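Local atomic coordinates of cytoplasmic protein (Cryptococcus neoformans var. grubii serotype A, PDB entry 7LPO), a protein that probably hydrolyses steryl beta-glucosides, as a sterylglucosidase of glycoside hydrolase family 5. Residues 195-209 and 289-303. Numbering follows the deposited sequence.
Sequences PAMIWGTNYTHLANQ and QQLKKGPSPTPIEGM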
ATOM      1  N   PRO A 195      -7.082   7.646 -18.495  1.00 16.84           N
ATOM      2  CA  PRO A 195      -6.344   8.791 -17.941  1.00 17.99           C
ATOM      3  C   PRO A 195      -5.507   8.399 -16.732  1.00 20.07           C
ATOM      4  O   PRO A 195      -5.898   7.564 -15.912  1.00 19.07           O
ATOM      5  CB  PRO A 195      -7.450   9.790 -17.564  1.00 18.03           C
ATOM      6  CG  PRO A 195      -8.619   9.412 -18.401  1.00 20.50           C
ATOM      7  CD  PRO A 195      -8.529   7.912 -18.595  1.00 19.84           C
ATOM      8  N   ALA A 196      -4.345   9.031 -16.623  1.00 22.84           N
ATOM      9  CA  ALA A 196      -3.409   8.743 -15.545  1.00 24.65           C
ATOM     10  C   ALA A 196      -4.063   8.871 -14.177  1.00 21.99           C
ATOM     11  O   ALA A 196      -4.617   9.921 -13.831  1.00 20.45           O
ATOM     12  CB  ALA A 196      -2.214   9.694 -15.636  1.00 26.70           C
ATOM     13  N   MET A 197      -3.973   7.798 -13.395  1.00 20.58           N
ATOM     14  CA  MET A 197      -4.346   7.791 -11.984  1.00 19.76           C
ATOM     15  C   MET A 197      -5.824   8.074 -11.768  1.00 18.99           C
ATOM     16  O   MET A 197      -6.238   8.406 -10.649  1.00 20.26           O
ATOM     17  CB  MET A 197      -3.514   8.805 -11.198  1.00 19.78           C
ATOM     18  CG  MET A 197      -2.022   8.476 -11.088  1.00 20.21           C
ATOM     19  SD  MET A 197      -1.639   6.726 -10.823  1.00 23.99           S
ATOM     20  CE  MET A 197      -1.490   6.645  -9.079  1.00 21.13           C
ATOM     21  N   ILE A 198      -6.648   7.967 -12.812  1.00 14.76           N
ATOM     22  CA  ILE A 198      -8.065   8.211 -12.605  1.00 14.80           C
ATOM     23  C   ILE A 198      -8.699   7.082 -11.805  1.00 14.76           C
ATOM     24  O   ILE A 198      -9.775   7.266 -11.226  1.00 14.78           O
ATOM     25  CB  ILE A 198      -8.788   8.420 -13.947  1.00 14.87           C
ATOM     26  CG1 ILE A 198     -10.134   9.113 -13.710  1.00 19.92           C
ATOM     27  CG2 ILE A 198      -8.984   7.116 -14.662  1.00 16.70           C
ATOM     28  CD1 ILE A 198     -10.807   9.597 -14.992  1.00 23.55           C
ATOM     29  N   TRP A 199      -8.044   5.919 -11.729  1.00 14.72           N
ATOM     30  CA  TRP A 199      -8.633   4.792 -11.015  1.00 14.69           C
ATOM     31  C   TRP A 199      -8.978   5.175  -9.585  1.00 14.66           C
ATOM     32  O   TRP A 199      -9.933   4.633  -9.004  1.00 14.67           O
ATOM     33  CB  TRP A 199      -7.680   3.590 -11.041  1.00 14.64           C
ATOM     34  CG  TRP A 199      -6.435   3.785 -10.226  1.00 14.58           C
ATOM     35  CD1 TRP A 199      -5.207   4.177 -10.681  1.00 14.57           C
ATOM     36  CD2 TRP A 199      -6.298   3.593  -8.818  1.00 14.53           C
ATOM     37  NE1 TRP A 199      -4.313   4.250  -9.632  1.00 16.44           N
ATOM     38  CE2 TRP A 199      -4.962   3.896  -8.480  1.00 14.50           C
ATOM     39  CE3 TRP A 199      -7.176   3.193  -7.803  1.00 16.38           C
ATOM     40  CZ2 TRP A 199      -4.492   3.827  -7.180  1.00 14.45           C
ATOM     41  CZ3 TRP A 199      -6.699   3.118  -6.508  1.00 15.48           C
ATOM     42  CH2 TRP A 199      -5.369   3.432  -6.212  1.00 14.44           C
ATOM     43  N   GLY A 200      -8.224   6.115  -9.008  1.00 14.65           N
ATOM     44  CA  GLY A 200      -8.410   6.476  -7.616  1.00 14.62           C
ATOM     45  C   GLY A 200      -9.697   7.234  -7.349  1.00 14.67           C
ATOM     46  O   GLY A 200     -10.212   7.198  -6.224  1.00 14.66           O
ATOM     47  N   THR A 201     -10.233   7.919  -8.360  1.00 14.73           N
ATOM     48  CA  THR A 201     -11.506   8.623  -8.207  1.00 14.78           C
ATOM     49  C   THR A 201     -12.687   7.675  -8.014  1.00 14.80           C
ATOM     50  O   THR A 201     -13.784   8.128  -7.653  1.00 14.84           O
ATOM     51  CB  THR A 201     -11.785   9.529  -9.423  1.00 14.85           C
ATOM     52  OG1 THR A 201     -12.053   8.742 -10.596  1.00 14.87           O
ATOM     53  CG2 THR A 201     -10.602  10.452  -9.688  1.00 14.84           C
ATOM     54  N   ASN A 202     -12.500   6.376  -8.255  1.00 14.77           N
ATOM     55  CA  ASN A 202     -13.580   5.433  -8.000  1.00 14.78           C
ATOM     56  C   ASN A 202     -14.026   5.486  -6.547  1.00 14.75           C
ATOM     57  O   ASN A 202     -15.197   5.241  -6.257  1.00 14.78           O
ATOM     58  CB  ASN A 202     -13.148   4.026  -8.410  1.00 14.74           C
ATOM     59  CG  ASN A 202     -13.273   3.804  -9.922  1.00 14.79           C
ATOM     60  OD1 ASN A 202     -14.314   4.064 -10.511  1.00 14.85           O
ATOM     61  ND2 ASN A 202     -12.211   3.352 -10.545  1.00 14.76           N
ATOM     62  N   TYR A 203     -13.136   5.867  -5.627  1.00 14.71           N
ATOM     63  CA  TYR A 203     -13.540   5.992  -4.224  1.00 14.69           C
ATOM     64  C   TYR A 203     -14.664   7.004  -4.035  1.00 14.75           C
ATOM     65  O   TYR A 203     -15.409   6.917  -3.052  1.00 14.75           O
ATOM     66  CB  TYR A 203     -12.360   6.405  -3.334  1.00 14.64           C
ATOM     67  CG  TYR A 203     -11.384   5.296  -3.017  1.00 14.58           C
ATOM     68  CD1 TYR A 203     -11.777   4.167  -2.289  1.00 14.55           C
ATOM     69  CD2 TYR A 203     -10.066   5.381  -3.429  1.00 14.55           C
ATOM     70  CE1 TYR A 203     -10.881   3.148  -1.997  1.00 14.50           C
ATOM     71  CE2 TYR A 203      -9.160   4.378  -3.139  1.00 14.49           C
ATOM     72  CZ  TYR A 203      -9.569   3.256  -2.435  1.00 14.47           C
ATOM     73  OH  TYR A 203      -8.650   2.257  -2.171  1.00 14.42           O
ATOM     74  N   THR A 204     -14.802   7.960  -4.948  1.00 14.80           N
ATOM     75  CA  THR A 204     -15.825   8.994  -4.856  1.00 14.86           C
ATOM     76  C   THR A 204     -16.820   8.899  -6.007  1.00 14.93           C
ATOM     77  O   THR A 204     -17.423   9.900  -6.395  1.00 14.99           O
ATOM     78  CB  THR A 204     -15.193  10.390  -4.802  1.00 17.66           C
ATOM     79  OG1 THR A 204     -14.348  10.612  -5.934  1.00 14.87           O
ATOM     80  CG2 THR A 204     -14.348  10.553  -3.532  1.00 15.11           C
ATOM     81  N   HIS A 205     -17.004   7.704  -6.557  1.00 14.92           N
ATOM     82  CA  HIS A 205     -18.138   7.411  -7.418  1.00 14.98           C
ATOM     83  C   HIS A 205     -19.076   6.445  -6.702  1.00 14.98           C
ATOM     84  O   HIS A 205     -18.747   5.875  -5.659  1.00 14.92           O
ATOM     85  CB  HIS A 205     -17.676   6.838  -8.754  1.00 14.98           C
ATOM     86  CG  HIS A 205     -17.142   7.864  -9.703  1.00 15.98           C
ATOM     87  ND1 HIS A 205     -15.998   8.583  -9.448  1.00 19.72           N
ATOM     88  CD2 HIS A 205     -17.582   8.281 -10.916  1.00 17.13           C
ATOM     89  CE1 HIS A 205     -15.746   9.391 -10.462  1.00 17.93           C
ATOM     90  NE2 HIS A 205     -16.693   9.227 -11.366  1.00 17.83           N
ATOM     91  N   LEU A 206     -20.241   6.231  -7.309  1.00 15.04           N
ATOM     92  CA  LEU A 206     -21.394   5.712  -6.573  1.00 15.39           C
ATOM     93  C   LEU A 206     -21.172   4.299  -6.034  1.00 15.00           C
ATOM     94  O   LEU A 206     -21.624   3.970  -4.930  1.00 14.98           O
ATOM     95  CB  LEU A 206     -22.628   5.753  -7.475  1.00 15.13           C
ATOM     96  CG  LEU A 206     -23.906   5.115  -6.918  1.00 16.02           C
ATOM     97  CD1 LEU A 206     -24.263   5.777  -5.606  1.00 16.75           C
ATOM     98  CD2 LEU A 206     -25.079   5.213  -7.894  1.00 16.12           C
ATOM     99  N   ALA A 207     -20.504   3.436  -6.794  1.00 15.07           N
ATOM    100  CA  ALA A 207     -20.372   2.057  -6.335  1.00 15.58           C
ATOM    101  C   ALA A 207     -19.543   1.987  -5.057  1.00 16.78           C
ATOM    102  O   ALA A 207     -19.968   1.398  -4.055  1.00 18.03           O
ATOM    103  CB  ALA A 207     -19.758   1.186  -7.432  1.00 15.29           C
ATOM    104  N   ASN A 208     -18.338   2.559  -5.086  1.00 14.82           N
ATOM    105  CA  ASN A 208     -17.511   2.591  -3.885  1.00 14.76           C
ATOM    106  C   ASN A 208     -18.190   3.380  -2.771  1.00 14.78           C
ATOM    107  O   ASN A 208     -18.056   3.039  -1.588  1.00 14.74           O
ATOM    108  CB  ASN A 208     -16.146   3.210  -4.193  1.00 14.72           C
ATOM    109  CG  ASN A 208     -15.109   2.182  -4.585  1.00 14.68           C
ATOM    110  OD1 ASN A 208     -14.265   1.800  -3.776  1.00 14.62           O
ATOM    111  ND2 ASN A 208     -15.160   1.732  -5.843  1.00 14.70           N
ATOM    112  N   GLN A 209     -18.875   4.476  -3.124  1.00 14.83           N
ATOM    113  CA  GLN A 209     -19.525   5.288  -2.099  1.00 14.86           C
ATOM    114  C   GLN A 209     -20.578   4.473  -1.365  1.00 14.87           C
ATOM    115  O   GLN A 209     -20.755   4.611  -0.150  1.00 15.32           O
ATOM    116  CB  GLN A 209     -20.151   6.536  -2.727  1.00 15.60           C
ATOM    117  CG  GLN A 209     -19.159   7.638  -3.021  1.00 15.21           C
ATOM    118  CD  GLN A 209     -19.728   8.717  -3.922  1.00 15.37           C
ATOM    119  OE1 GLN A 209     -20.516   8.442  -4.837  1.00 15.97           O
ATOM    120  NE2 GLN A 209     -19.329   9.957  -3.669  1.00 16.36           N
ATOM    121  N   GLN A 289     -11.602  17.519  -0.717  1.00 37.00           N
ATOM    122  CA  GLN A 289     -11.365  16.254  -1.406  1.00 33.20           C
ATOM    123  C   GLN A 289     -10.217  16.460  -2.384  1.00 34.98           C
ATOM    124  O   GLN A 289     -10.370  17.173  -3.377  1.00 36.74           O
ATOM    125  CB  GLN A 289     -12.629  15.779  -2.124  1.00 30.29           C
ATOM    126  CG  GLN A 289     -12.428  14.548  -2.987  1.00 30.03           C
ATOM    127  CD  GLN A 289     -13.707  14.107  -3.708  1.00 28.87           C
ATOM    128  OE1 GLN A 289     -14.802  14.109  -3.139  1.00 26.90           O
ATOM    129  NE2 GLN A 289     -13.564  13.732  -4.967  1.00 30.51           N
ATOM    130  N   GLN A 290      -9.059  15.861  -2.117  1.00 54.22           N
ATOM    131  CA  GLN A 290      -7.863  16.234  -2.865  1.00 59.04           C
ATOM    132  C   GLN A 290      -7.765  15.550  -4.223  1.00 54.83           C
ATOM    133  O   GLN A 290      -7.028  16.035  -5.090  1.00 55.89           O
ATOM    134  CB  GLN A 290      -6.609  15.926  -2.039  1.00 67.13           C
ATOM    135  CG  GLN A 290      -5.512  16.999  -2.114  1.00 73.62           C
ATOM    136  CD  GLN A 290      -6.032  18.422  -1.934  1.00 77.74           C
ATOM    137  OE1 GLN A 290      -6.604  18.764  -0.896  1.00 79.69           O
ATOM    138  NE2 GLN A 290      -5.837  19.256  -2.953  1.00 77.74           N
ATOM    139  N   LEU A 291      -8.492  14.454  -4.439  1.00 33.23           N
ATOM    140  CA  LEU A 291      -8.435  13.714  -5.692  1.00 29.41           C
ATOM    141  C   LEU A 291      -9.706  13.965  -6.499  1.00 29.22           C
ATOM    142  O   LEU A 291     -10.771  13.414  -6.199  1.00 29.68           O
ATOM    143  CB  LEU A 291      -8.243  12.227  -5.434  1.00 27.60           C
ATOM    144  CG  LEU A 291      -8.067  11.395  -6.703  1.00 27.65           C
ATOM    145  CD1 LEU A 291      -7.119  12.077  -7.663  1.00 26.33           C
ATOM    146  CD2 LEU A 291      -7.585   9.993  -6.362  1.00 29.58           C
ATOM    147  N   LYS A 292      -9.587  14.805  -7.523  1.00 30.31           N
ATOM    148  CA  LYS A 292     -10.626  14.980  -8.525  1.00 27.63           C
ATOM    149  C   LYS A 292      -9.964  14.934  -9.889  1.00 25.25           C
ATOM    150  O   LYS A 292      -8.984  15.644 -10.130  1.00 26.42           O
ATOM    151  CB  LYS A 292     -11.373  16.299  -8.351  1.00 29.43           C
ATOM    152  CG  LYS A 292     -11.854  16.554  -6.940  1.00 32.54           C
ATOM    153  CD  LYS A 292     -12.509  17.915  -6.835  1.00 34.78           C
ATOM    154  CE  LYS A 292     -11.828  18.766  -5.782  1.00 37.78           C
ATOM    155  NZ  LYS A 292     -12.694  19.890  -5.343  1.00 40.81           N
ATOM    156  N   LYS A 293     -10.497  14.107 -10.778  1.00 20.35           N
ATOM    157  CA  LYS A 293      -9.961  14.020 -12.125  1.00 19.79           C
ATOM    158  C   LYS A 293     -10.998  13.356 -13.010  1.00 20.00           C
ATOM    159  O   LYS A 293     -11.614  12.361 -12.615  1.00 21.68           O
ATOM    160  CB  LYS A 293      -8.649  13.235 -12.171  1.00 22.22           C
ATOM    161  CG  LYS A 293      -8.162  12.988 -13.586  1.00 24.61           C
ATOM    162  CD  LYS A 293      -6.655  12.878 -13.641  1.00 26.53           C
ATOM    163  CE  LYS A 293      -6.170  12.993 -15.076  1.00 28.37           C
ATOM    164  NZ  LYS A 293      -4.727  12.686 -15.202  1.00 30.39           N
ATOM    165  N   GLY A 294     -11.179  13.909 -14.205  1.00 18.83           N
ATOM    166  CA  GLY A 294     -12.187  13.421 -15.110  1.00 20.25           C
ATOM    167  C   GLY A 294     -13.568  13.813 -14.631  1.00 19.75           C
ATOM    168  O   GLY A 294     -13.725  14.667 -13.743  1.00 18.32           O
ATOM    169  N   PRO A 295     -14.597  13.191 -15.210  1.00 22.29           N
ATOM    170  CA  PRO A 295     -15.975  13.522 -14.813  1.00 22.79           C
ATOM    171  C   PRO A 295     -16.209  13.151 -13.359  1.00 21.94           C
ATOM    172  O   PRO A 295     -15.980  12.014 -12.951  1.00 22.63           O
ATOM    173  CB  PRO A 295     -16.844  12.681 -15.758  1.00 23.13           C
ATOM    174  CG  PRO A 295     -15.899  12.146 -16.820  1.00 23.64           C
ATOM    175  CD  PRO A 295     -14.540  12.088 -16.185  1.00 21.85           C
ATOM    176  N   SER A 296     -16.681  14.119 -12.580  1.00 19.67           N
ATOM    177  CA  SER A 296     -16.782  13.975 -11.129  1.00 20.20           C
ATOM    178  C   SER A 296     -18.186  14.333 -10.666  1.00 17.49           C
ATOM    179  O   SER A 296     -18.459  15.477 -10.278  1.00 18.06           O
ATOM    180  CB  SER A 296     -15.741  14.843 -10.424  1.00 22.68           C
ATOM    181  OG  SER A 296     -14.450  14.636 -10.982  1.00 25.26           O
ATOM    182  N   PRO A 297     -19.106  13.380 -10.682  1.00 16.44           N
ATOM    183  CA  PRO A 297     -20.443  13.665 -10.144  1.00 15.60           C
ATOM    184  C   PRO A 297     -20.386  13.878  -8.637  1.00 16.44           C
ATOM    185  O   PRO A 297     -19.608  13.237  -7.927  1.00 18.15           O
ATOM    186  CB  PRO A 297     -21.267  12.423 -10.510  1.00 15.50           C
ATOM    187  CG  PRO A 297     -20.300  11.384 -10.942  1.00 16.21           C
ATOM    188  CD  PRO A 297     -18.999  12.052 -11.316  1.00 16.16           C
ATOM    189  N   THR A 298     -21.186  14.830  -8.159  1.00 15.82           N
ATOM    190  CA  THR A 298     -21.428  14.961  -6.732  1.00 15.31           C
ATOM    191  C   THR A 298     -22.128  13.699  -6.235  1.00 15.29           C
ATOM    192  O   THR A 298     -22.655  12.925  -7.038  1.00 15.32           O
ATOM    193  CB  THR A 298     -22.294  16.186  -6.465  1.00 15.55           C
ATOM    194  OG1 THR A 298     -23.578  16.000  -7.080  1.00 15.65           O
ATOM    195  CG2 THR A 298     -21.642  17.440  -7.049  1.00 17.43           C
ATOM    196  N   PRO A 299     -22.158  13.465  -4.922  1.00 15.25           N
ATOM    197  CA  PRO A 299     -22.896  12.286  -4.423  1.00 15.24           C
ATOM    198  C   PRO A 299     -24.330  12.207  -4.937  1.00 15.32           C
ATOM    199  O   PRO A 299     -24.767  11.131  -5.367  1.00 15.41           O
ATOM    200  CB  PRO A 299     -22.829  12.450  -2.896  1.00 15.21           C
ATOM    201  CG  PRO A 299     -21.550  13.208  -2.668  1.00 15.16           C
ATOM    202  CD  PRO A 299     -21.433  14.165  -3.844  1.00 15.21           C
ATOM    203  N   ILE A 300     -25.064  13.320  -4.948  1.00 15.39           N
ATOM    204  CA  ILE A 300     -26.456  13.260  -5.385  1.00 15.47           C
ATOM    205  C   ILE A 300     -26.540  13.096  -6.901  1.00 16.51           C
ATOM    206  O   ILE A 300     -27.405  12.374  -7.412  1.00 15.55           O
ATOM    207  CB  ILE A 300     -27.236  14.495  -4.898  1.00 15.53           C
ATOM    208  CG1 ILE A 300     -28.710  14.377  -5.295  1.00 15.62           C
ATOM    209  CG2 ILE A 300     -26.645  15.768  -5.478  1.00 15.56           C
ATOM    210  CD1 ILE A 300     -29.420  13.204  -4.691  1.00 15.61           C
ATOM    211  N   GLU A 301     -25.642  13.746  -7.649  1.00 15.50           N
ATOM    212  CA  GLU A 301     -25.616  13.519  -9.091  1.00 15.66           C
ATOM    213  C   GLU A 301     -25.350  12.052  -9.408  1.00 15.49           C
ATOM    214  O   GLU A 301     -25.912  11.509 -10.363  1.00 15.53           O
ATOM    215  CB  GLU A 301     -24.567  14.403  -9.762  1.00 15.53           C
ATOM    216  CG  GLU A 301     -24.953  15.871  -9.841  1.00 17.65           C
ATOM    217  CD  GLU A 301     -23.883  16.730 -10.521  1.00 23.12           C
ATOM    218  OE1 GLU A 301     -22.677  16.387 -10.440  1.00 22.49           O
ATOM    219  OE2 GLU A 301     -24.252  17.755 -11.141  1.00 26.78           O
ATOM    220  N   GLY A 302     -24.492  11.395  -8.626  1.00 15.41           N
ATOM    221  CA  GLY A 302     -24.194   9.996  -8.883  1.00 15.36           C
ATOM    222  C   GLY A 302     -25.373   9.085  -8.595  1.00 15.38           C
ATOM    223  O   GLY A 302     -25.589   8.097  -9.303  1.00 15.39           O
ATOM    224  N   MET A 303     -26.143   9.403  -7.550  1.00 19.12           N
ATOM    225  CA  MET A 303     -27.360   8.657  -7.253  1.00 17.06           C
ATOM    226  C   MET A 303     -28.389   8.812  -8.370  1.00 17.48           C
ATOM    227  O   MET A 303     -29.028   7.834  -8.771  1.00 18.47           O
ATOM    228  CB  MET A 303     -27.943   9.128  -5.920  1.00 17.07           C
ATOM    229  CG  MET A 303     -27.103   8.754  -4.697  1.00 19.78           C
ATOM    230  SD  MET A 303     -27.669   9.561  -3.178  1.00 17.20           S
ATOM    231  CE  MET A 303     -26.366   9.084  -2.040  1.00 21.65           C
TER
HETATM  232  O   HOH W   1     -17.180  11.915  -8.446  1.00 24.48           O
HETATM  233  O   HOH W   2     -11.588  10.859  -5.592  1.00 24.61           O
HETATM  234  O   HOH W   3     -14.737  12.556  -7.361  1.00 27.46           O
HETATM  235  O   HOH W   4     -18.965  12.496  -5.256  1.00 20.29           O
HETATM  236  O   HOH W   5     -20.992  10.134  -7.344  1.00 24.03           O
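Lys293 and His205 each reach across to a backbone carbonyl in the connections that follow the parallel strands 137-143 and 263-267 of the family 5 TIM barrel, where the 3-10 segment 198-203 and the start of helix 206-221 pack on the loop that carries the short edge strand 294-295 of a small antiparallel sheet, and on the first turn of helix 299-306. Lys293, extended with CG anti to the backbone N (chi1 173°), lies along the type II turn of Pro195 to Ile198, and its NZ meets a lone pair of Ala196 O in the carbonyl plane at 3.1 Å. His205 uses both ring nitrogens: ND1 donates within its own segment to Thr201 O at 2.9 Å, from above the carbonyl plane and opposite Thr204 N, whereas NE2 crosses to Pro295 O in a weak, bent bond at the ring edge (3.3 Å, 132° at the hydrogen).

Methyl groups pack mainly on backbone: Leu291 CD2 rests 3.6 Å from Gly200 C, Thr201 CG2 faces the backbone of Lys293, and Leu206 sets CD2 against Gly302 O and CD1 against Met303 CG. The capping box of Thr298 and Glu301 starts helix 299-306.

Waters join further polar atoms. One links Thr204 OG1 to Leu291 O, another Gln209 NE2 to Pro297 O. A third donates to Thr204 O and, at 2.8 Å, to Pro297 O, over one face of the His205 ring toward its rim.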